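Local coordinates for flagellar basal body protein (Helicobacter pylori, PDB 5NPY), which probably builds the flagellar hook, the curved tube that couples the rotary motor in the cell envelope to the flagellar filament, at residues 437-441 with 442-446; 460-464 with 465-469; 339-342 with 343-347. One frame throughout, in Å; residues are numbered along the deposited sequence.

Contact 1. Residues 437-441 with 442-446; sequences LDFKG and NKLTY
L437 and L444 pair within a beta hairpin with a two-residue loop, K440-G441, which joins strand 435-439 to strand 442-447 through a type I' turn from F439 to N442. The backbones of these two leucines bond to each other in both directions: L437 N donates to L444 O, and L444 N donates almost straight to L437 O (3.1 Å, 176° at the hydrogen). On the L437 side chain, CD1 lies 3.9 Å from Y446 CD1 of the tyrosine ring, one pair further down the same face; that ring carries its hydroxyl on to S375.

D438 faces the other side of the sheet, in a non-hydrogen-bonded pair with K443. Its CG is anti to the backbone N (chi1 -176°), which carries the carboxylate forward to the turn. There D438 OD1 takes the amide of G441 on its syn side but well out of the carboxylate plane, an Asx motif that ties the turn back to the strand.

F439 returns to the face of L437 and L444, where its CD1 is 4.2 Å from L444 CD1. I363 of strand 346-364 and I413 of strand 411-423 touch the F439 side chain. K440 and G441 form the corner with positive phi, and K440 NZ joins D365, in a salt bridge, to the hydroxyl of Y371, whose ring meets F439 edge-to-face.

The two bonds that close the turn differ sharply. F439 N meets N442 O at 2.6 Å in the carbonyl plane, whereas the return bond, from N442 N to F439 O at 3.0 Å, has its donor 71° out of that carbonyl's plane.

Contact 2. Residues 460-464 with 465-469; sequences SYQDS and KLLEA
The aliphatic part of K465 passes the side chain of Q462 at about a right angle, with K465 CE 3.7 Å from Q462 CG. Q462 is stretched out, its CG anti to the backbone N (chi1 -175°) and its CD continuing the same line, an extended course that carries the amide past the lysine toward L467. At that end L467 CD2 lies 4.1 Å from both Q462 NE2 and Q462 OE1, the methyl meeting the amide as a whole.

This is where a loop enters strand 465-471, the edge strand that runs antiparallel to strand 192-198. Backbone bonds start with K465 and N198, and a classic beta bulge follows where L467 and E468 both face S196. Just before the strand, the S464 side chain leads away overall, although its CB still lies against K465 N; its OG, beside its own backbone N, bonds to N200 N, while S464 N donates to D203.

K465 begins just as extended as Q462, but its last two torsions turn back (chi3 -43°, chi4 -77°), folding the ammonium group over the preceding backbone. Two waters hold it there. One lies 2.7 Å from K465 NZ and donates to S464 O; the other accepts from K465 NZ at 2.8 Å and makes a weak bond with D463 N. The D463 carboxylate is near without touching, OD1 lying 5.0 Å from K465 NZ, and could favour the lysine's charge.

Contact 3. Residues 339-342 with 343-347; sequences MELK and KGISR
L341 and I345 pack against each other where the chain doubles back, in van der Waals contacts that set methyl groups against backbone as well as against each other. L341 has its CG anti to the carbonyl carbon (chi1 -55°), which brings CD2 over the returning backbone: it lies 3.5 Å from I345 O and 3.7 Å from S346 CA. The same methyl is 4.2 Å from I345 CG2, the isoleucine branch that also rests 3.7 Å from E340 O. The other branch, through CG1, meets K342 CG at 3.6 Å, the two side chains passing at a slant. L341 is the buried residue of the group, backed by F322 of strand 320-325.

A second packing pair lies further from the corner. The thioether of M339 passes the arginine chain at about a right angle, its SD 3.9 Å from R347 CB and scarcely farther from R347 CD. It is thus the methylenes that the sulfur meets, while the guanidinium runs on and R347 NH2 bonds to N335 O.

Hydrogen bonding between the two arms is sparse. I345 N donates to K342 O at 3.1 Å, a bent bond with the donor standing 63° out of the carbonyl plane. Each arm otherwise bonds to different neighbours: M339 and L341 pair with F322 and I320, whereas R347 pairs with I312.

The end-to-end directions of 339-342 and 343-347 differ by 151°. With K343 and G344 both in helical conformation beneath the I345 N to K342 O bond, K342-I345 is a beta turn of type I character, and it leads from strand 339-341, at the edge of a mixed sheet, into the long strand 346-364 of a separate, antiparallel sheet.

How the contacts relate
Contacts 1 and 2 belong to one four-stranded mixed sheet, in which strand 192-198 lies between strand 442-447 of the hairpin and strand 465-471. Their centres are 25 Å apart, with nearest atoms about 7 Å from each other and no touch. Contact 3 is remote, its centre 52 Å from that of contact 1 and 45 Å from that of contact 2. The long strand 346-364 spans part of this gap: it starts in contact 3, and farther along its residues I363 and Y357 touch side chains of contacts 1 and 2, respectively. None of the three contributes a residue to the tris-hydroxymethyl-methyl-ammonium pocket, which includes N226, T380 and R393.

Contact 1. Residues 437-441 with 442-446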
loop_
_atom_site.group_PDB
_atom_site.type_symbol
_atom_site.label_atom_id
_atom_site.label_comp_id
_atom_site.label_asym_id
_atom_site.label_seq_id
_atom_site.Cartn_x
_atom_site.Cartn_y
_atom_site.Cartn_z
ATOM N N LEU A 437 7.134 -12.972 -2.016
ATOM C CA LEU A 437 8.403 -12.808 -1.332
ATOM C C LEU A 437 8.448 -13.793 -0.186
ATOM O O LEU A 437 7.410 -14.170 0.361
ATOM C CB LEU A 437 8.553 -11.393 -0.772
ATOM C CG LEU A 437 8.181 -10.267 -1.724
ATOM C CD1 LEU A 437 8.427 -8.938 -1.016
ATOM C CD2 LEU A 437 8.964 -10.398 -3.023
ATOM N N ASP A 438 9.653 -14.179 0.202
ATOM C CA ASP A 438 9.860 -14.972 1.408
ATOM C C ASP A 438 10.242 -14.044 2.564
ATOM O O ASP A 438 11.317 -13.437 2.559
ATOM C CB ASP A 438 10.930 -16.040 1.192
ATOM C CG ASP A 438 11.086 -16.925 2.407
ATOM O OD1 ASP A 438 11.949 -16.609 3.262
ATOM O OD2 ASP A 438 10.302 -17.903 2.520
ATOM N N PHE A 439 9.369 -13.955 3.556
ATOM C CA PHE A 439 9.557 -13.104 4.729
ATOM C C PHE A 439 9.885 -13.984 5.946
ATOM O O PHE A 439 8.998 -14.342 6.732
ATOM C CB PHE A 439 8.306 -12.270 4.974
ATOM C CG PHE A 439 8.430 -11.317 6.115
ATOM C CD1 PHE A 439 7.294 -10.811 6.736
ATOM C CD2 PHE A 439 9.674 -10.888 6.544
ATOM C CE1 PHE A 439 7.414 -9.910 7.775
ATOM C CE2 PHE A 439 9.795 -9.982 7.582
ATOM C CZ PHE A 439 8.675 -9.495 8.197
ATOM N N LYS A 440 11.175 -14.291 6.111
ATOM C CA LYS A 440 11.681 -15.060 7.261
ATOM C C LYS A 440 10.979 -16.408 7.387
ATOM O O LYS A 440 10.583 -16.815 8.476
ATOM C CB LYS A 440 11.551 -14.269 8.568
ATOM C CG LYS A 440 12.708 -13.322 8.826
ATOM C CD LYS A 440 12.366 -12.293 9.892
ATOM C CE LYS A 440 12.129 -12.943 11.229
ATOM N NZ LYS A 440 12.010 -11.937 12.326
ATOM N N GLY A 441 10.798 -17.094 6.261
ATOM C CA GLY A 441 10.075 -18.347 6.257
ATOM C C GLY A 441 8.582 -18.233 6.029
ATOM O O GLY A 441 7.901 -19.267 5.951
ATOM N N ASN A 442 8.045 -17.026 5.908
ATOM C CA ASN A 442 6.620 -16.855 5.666
ATOM C C ASN A 442 6.409 -16.267 4.277
ATOM O O ASN A 442 7.243 -15.500 3.775
ATOM C CB ASN A 442 5.979 -15.957 6.734
ATOM C CG ASN A 442 6.150 -16.508 8.138
ATOM O OD1 ASN A 442 7.039 -16.093 8.878
ATOM N ND2 ASN A 442 5.305 -17.453 8.504
ATOM N N LYS A 443 5.290 -16.638 3.657
ATOM C CA LYS A 443 4.935 -16.123 2.341
ATOM C C LYS A 443 4.201 -14.794 2.495
ATOM O O LYS A 443 3.177 -14.714 3.188
ATOM C CB LYS A 443 4.079 -17.128 1.576
ATOM C CG LYS A 443 4.822 -18.387 1.092
ATOM C CD LYS A 443 3.820 -19.469 0.718
ATOM C CE LYS A 443 2.817 -19.710 1.862
ATOM N NZ LYS A 443 1.467 -20.159 1.388
ATOM N N LEU A 444 4.724 -13.759 1.850
ATOM C CA LEU A 444 4.063 -12.463 1.763
ATOM C C LEU A 444 3.709 -12.171 0.306
ATOM O O LEU A 444 4.602 -12.108 -0.544
ATOM C CB LEU A 444 4.966 -11.376 2.336
ATOM C CG LEU A 444 4.453 -9.936 2.457
ATOM C CD1 LEU A 444 5.410 -9.187 3.340
ATOM C CD2 LEU A 444 4.356 -9.242 1.099
ATOM N N THR A 445 2.414 -11.929 0.039
ATOM C CA THR A 445 1.929 -11.542 -1.293
ATOM C C THR A 445 2.088 -10.033 -1.467
ATOM O O THR A 445 1.465 -9.261 -0.731
ATOM C CB THR A 445 0.450 -11.914 -1.477
ATOM O OG1 THR A 445 0.227 -13.275 -1.103
ATOM C CG2 THR A 445 -0.024 -11.672 -2.950
ATOM N N TYR A 446 2.891 -9.610 -2.449
ATOM C CA TYR A 446 3.206 -8.195 -2.664
ATOM C C TYR A 446 2.633 -7.750 -4.007
ATOM O O TYR A 446 2.933 -8.361 -5.039
ATOM C CB TYR A 446 4.719 -7.978 -2.631
ATOM C CG TYR A 446 5.225 -6.539 -2.714
ATOM C CD1 TYR A 446 6.490 -6.277 -3.185
ATOM C CD2 TYR A 446 4.488 -5.465 -2.237
ATOM C CE1 TYR A 446 6.985 -5.005 -3.255
ATOM C CE2 TYR A 446 4.994 -4.180 -2.295
ATOM C CZ TYR A 446 6.246 -3.961 -2.804
ATOM O OH TYR A 446 6.787 -2.701 -2.885
#

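Contact 2. Residues 460-464 with 465-469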
loop_
_atom_site.group_PDB
_atom_site.type_symbol
_atom_site.label_atom_id
_atom_site.label_comp_id
_atom_site.label_asym_id
_atom_site.label_seq_id
_atom_site.Cartn_x
_atom_site.Cartn_y
_atom_site.Cartn_z
ATOM N N SER A 460 2.019 12.058 -15.505
ATOM C CA SER A 460 3.101 12.987 -15.833
ATOM C C SER A 460 3.091 14.221 -14.940
ATOM O O SER A 460 4.155 14.774 -14.634
ATOM C CB SER A 460 2.997 13.418 -17.300
ATOM O OG SER A 460 4.150 13.046 -18.041
ATOM N N TYR A 461 1.910 14.669 -14.510
ATOM C CA TYR A 461 1.816 15.927 -13.790
ATOM C C TYR A 461 2.232 15.799 -12.330
ATOM O O TYR A 461 2.478 16.822 -11.692
ATOM C CB TYR A 461 0.392 16.496 -13.900
ATOM C CG TYR A 461 -0.703 15.647 -13.245
ATOM C CD1 TYR A 461 -1.483 14.756 -13.995
ATOM C CD2 TYR A 461 -0.984 15.770 -11.888
ATOM C CE1 TYR A 461 -2.499 14.013 -13.392
ATOM C CE2 TYR A 461 -1.978 15.018 -11.275
ATOM C CZ TYR A 461 -2.733 14.142 -12.023
ATOM O OH TYR A 461 -3.730 13.408 -11.393
ATOM N N GLN A 462 2.325 14.579 -11.797
ATOM C CA GLN A 462 2.654 14.320 -10.404
ATOM C C GLN A 462 4.081 13.780 -10.290
ATOM O O GLN A 462 4.539 13.018 -11.155
ATOM C CB GLN A 462 1.631 13.332 -9.807
ATOM C CG GLN A 462 1.732 13.019 -8.303
ATOM C CD GLN A 462 0.625 12.047 -7.835
ATOM O OE1 GLN A 462 0.449 10.973 -8.412
ATOM N NE2 GLN A 462 -0.122 12.430 -6.794
ATOM N N ASP A 463 4.795 14.173 -9.226
ATOM C CA ASP A 463 6.110 13.573 -8.980
ATOM C C ASP A 463 5.994 12.062 -8.772
ATOM O O ASP A 463 4.925 11.523 -8.449
ATOM C CB ASP A 463 6.805 14.165 -7.741
ATOM C CG ASP A 463 7.140 15.632 -7.885
ATOM O OD1 ASP A 463 7.816 16.185 -6.976
ATOM O OD2 ASP A 463 6.732 16.255 -8.892
ATOM N N SER A 464 7.112 11.366 -8.951
ATOM C CA SER A 464 7.180 10.005 -8.412
ATOM C C SER A 464 6.887 10.051 -6.914
ATOM O O SER A 464 7.401 10.915 -6.193
ATOM C CB SER A 464 8.542 9.376 -8.678
ATOM O OG SER A 464 8.769 9.268 -10.069
ATOM N N LYS A 465 6.013 9.161 -6.455
ATOM C CA LYS A 465 5.458 9.310 -5.116
ATOM C C LYS A 465 4.823 8.005 -4.683
ATOM O O LYS A 465 4.125 7.369 -5.475
ATOM C CB LYS A 465 4.389 10.422 -5.079
ATOM C CG LYS A 465 3.918 10.836 -3.707
ATOM C CD LYS A 465 2.796 11.922 -3.797
ATOM C CE LYS A 465 3.082 13.015 -4.845
ATOM N NZ LYS A 465 4.096 14.054 -4.389
ATOM N N LEU A 466 5.002 7.656 -3.409
ATOM C CA LEU A 466 4.215 6.591 -2.804
ATOM C C LEU A 466 2.912 7.161 -2.245
ATOM O O LEU A 466 2.918 7.982 -1.324
ATOM C CB LEU A 466 5.013 5.871 -1.723
ATOM C CG LEU A 466 4.171 4.779 -1.055
ATOM C CD1 LEU A 466 4.071 3.542 -1.980
ATOM C CD2 LEU A 466 4.826 4.394 0.256
ATOM N N LEU A 467 1.798 6.725 -2.824
ATOM C CA LEU A 467 0.476 7.219 -2.460
ATOM C C LEU A 467 -0.043 6.583 -1.176
ATOM O O LEU A 467 -0.476 7.290 -0.256
ATOM C CB LEU A 467 -0.510 6.934 -3.590
ATOM C CG LEU A 467 0.047 7.326 -4.948
ATOM C CD1 LEU A 467 -1.050 7.131 -5.965
ATOM C CD2 LEU A 467 0.475 8.827 -4.896
ATOM N N GLU A 468 -0.027 5.250 -1.103
ATOM C CA GLU A 468 -0.587 4.535 0.038
ATOM C C GLU A 468 0.021 3.140 0.108
ATOM O O GLU A 468 0.283 2.532 -0.927
ATOM C CB GLU A 468 -2.109 4.430 -0.078
ATOM C CG GLU A 468 -2.818 3.821 1.122
ATOM C CD GLU A 468 -4.306 3.683 0.887
ATOM O OE1 GLU A 468 -4.675 3.258 -0.221
ATOM O OE2 GLU A 468 -5.101 4.011 1.797
ATOM N N ALA A 469 0.253 2.652 1.330
ATOM C CA ALA A 469 0.655 1.266 1.576
ATOM C C ALA A 469 -0.391 0.604 2.465
ATOM O O ALA A 469 -0.595 1.020 3.608
ATOM C CB ALA A 469 2.041 1.175 2.222
HETATM O O HOH W 1 3.864 15.987 -6.403
HETATM O O HOH W 2 6.501 12.794 -4.458
#

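Contact 3. Residues 339-342 with 343-347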
loop_
_atom_site.group_PDB
_atom_site.type_symbol
_atom_site.label_atom_id
_atom_site.label_comp_id
_atom_site.label_asym_id
_atom_site.label_seq_id
_atom_site.Cartn_x
_atom_site.Cartn_y
_atom_site.Cartn_z
ATOM N N MET A 339 35.250 11.336 -38.902
ATOM C CA MET A 339 36.123 10.730 -37.975
ATOM C C MET A 339 36.426 9.338 -38.429
ATOM O O MET A 339 35.558 8.626 -38.878
ATOM C CB MET A 339 35.473 10.718 -36.621
ATOM C CG MET A 339 36.297 10.068 -35.557
ATOM S SD MET A 339 35.376 9.982 -34.046
ATOM C CE MET A 339 36.595 10.432 -32.868
ATOM N N GLU A 340 37.693 8.987 -38.308
ATOM C CA GLU A 340 38.209 7.717 -38.722
ATOM C C GLU A 340 38.342 6.758 -37.587
ATOM O O GLU A 340 38.963 7.046 -36.597
ATOM C CB GLU A 340 39.581 7.904 -39.351
ATOM C CG GLU A 340 40.336 6.606 -39.565
ATOM C CD GLU A 340 41.712 6.798 -40.162
ATOM O OE1 GLU A 340 42.647 7.051 -39.399
ATOM O OE2 GLU A 340 41.848 6.686 -41.388
ATOM N N LEU A 341 37.749 5.603 -37.752
ATOM C CA LEU A 341 37.828 4.540 -36.759
ATOM C C LEU A 341 38.530 3.343 -37.383
ATOM O O LEU A 341 38.021 2.745 -38.337
ATOM C CB LEU A 341 36.444 4.148 -36.250
ATOM C CG LEU A 341 35.560 5.251 -35.681
ATOM C CD1 LEU A 341 34.175 4.690 -35.417
ATOM C CD2 LEU A 341 36.177 5.830 -34.412
ATOM N N LYS A 342 39.700 3.014 -36.860
ATOM C CA LYS A 342 40.321 1.726 -37.091
ATOM C C LYS A 342 40.065 0.875 -35.852
ATOM O O LYS A 342 39.318 1.274 -34.954
ATOM C CB LYS A 342 41.811 1.894 -37.408
ATOM C CG LYS A 342 42.652 2.324 -36.219
ATOM C CD LYS A 342 44.133 2.393 -36.563
ATOM C CE LYS A 342 44.502 3.735 -37.167
ATOM N NZ LYS A 342 45.957 4.025 -37.011
ATOM N N LYS A 343 40.692 -0.304 -35.795
ATOM C CA LYS A 343 40.415 -1.254 -34.720
ATOM C C LYS A 343 40.604 -0.620 -33.345
ATOM O O LYS A 343 39.749 -0.752 -32.463
ATOM C CB LYS A 343 41.308 -2.488 -34.878
ATOM C CG LYS A 343 41.033 -3.597 -33.876
ATOM C CD LYS A 343 42.325 -4.234 -33.370
ATOM C CE LYS A 343 43.147 -3.251 -32.532
ATOM N NZ LYS A 343 42.426 -2.769 -31.309
ATOM N N GLY A 344 41.709 0.097 -33.150
ATOM C CA GLY A 344 41.982 0.644 -31.835
ATOM C C GLY A 344 41.152 1.865 -31.487
ATOM O O GLY A 344 40.917 2.137 -30.307
ATOM N N ILE A 345 40.691 2.605 -32.497
ATOM C CA ILE A 345 40.107 3.933 -32.317
ATOM C C ILE A 345 38.590 3.826 -32.249
ATOM O O ILE A 345 37.960 3.159 -33.084
ATOM C CB ILE A 345 40.543 4.881 -33.453
ATOM C CG1 ILE A 345 42.052 4.789 -33.660
ATOM C CG2 ILE A 345 40.133 6.318 -33.145
ATOM C CD1 ILE A 345 42.846 4.997 -32.391
ATOM N N SER A 346 37.998 4.515 -31.275
ATOM C CA SER A 346 36.579 4.389 -30.984
ATOM C C SER A 346 35.989 5.742 -30.600
ATOM O O SER A 346 36.670 6.598 -30.026
ATOM C CB SER A 346 36.354 3.365 -29.861
ATOM O OG SER A 346 36.587 3.940 -28.586
ATOM N N ARG A 347 34.704 5.922 -30.920
ATOM C CA ARG A 347 33.938 7.119 -30.579
ATOM C C ARG A 347 32.982 6.775 -29.443
ATOM O O ARG A 347 32.089 5.941 -29.615
ATOM C CB ARG A 347 33.174 7.648 -31.801
ATOM C CG ARG A 347 32.207 8.794 -31.533
ATOM C CD ARG A 347 32.866 9.938 -30.781
ATOM N NE ARG A 347 32.123 11.202 -30.867
ATOM C CZ ARG A 347 32.075 12.091 -29.875
ATOM N NH1 ARG A 347 32.703 11.826 -28.741
ATOM N NH2 ARG A 347 31.396 13.229 -29.993
#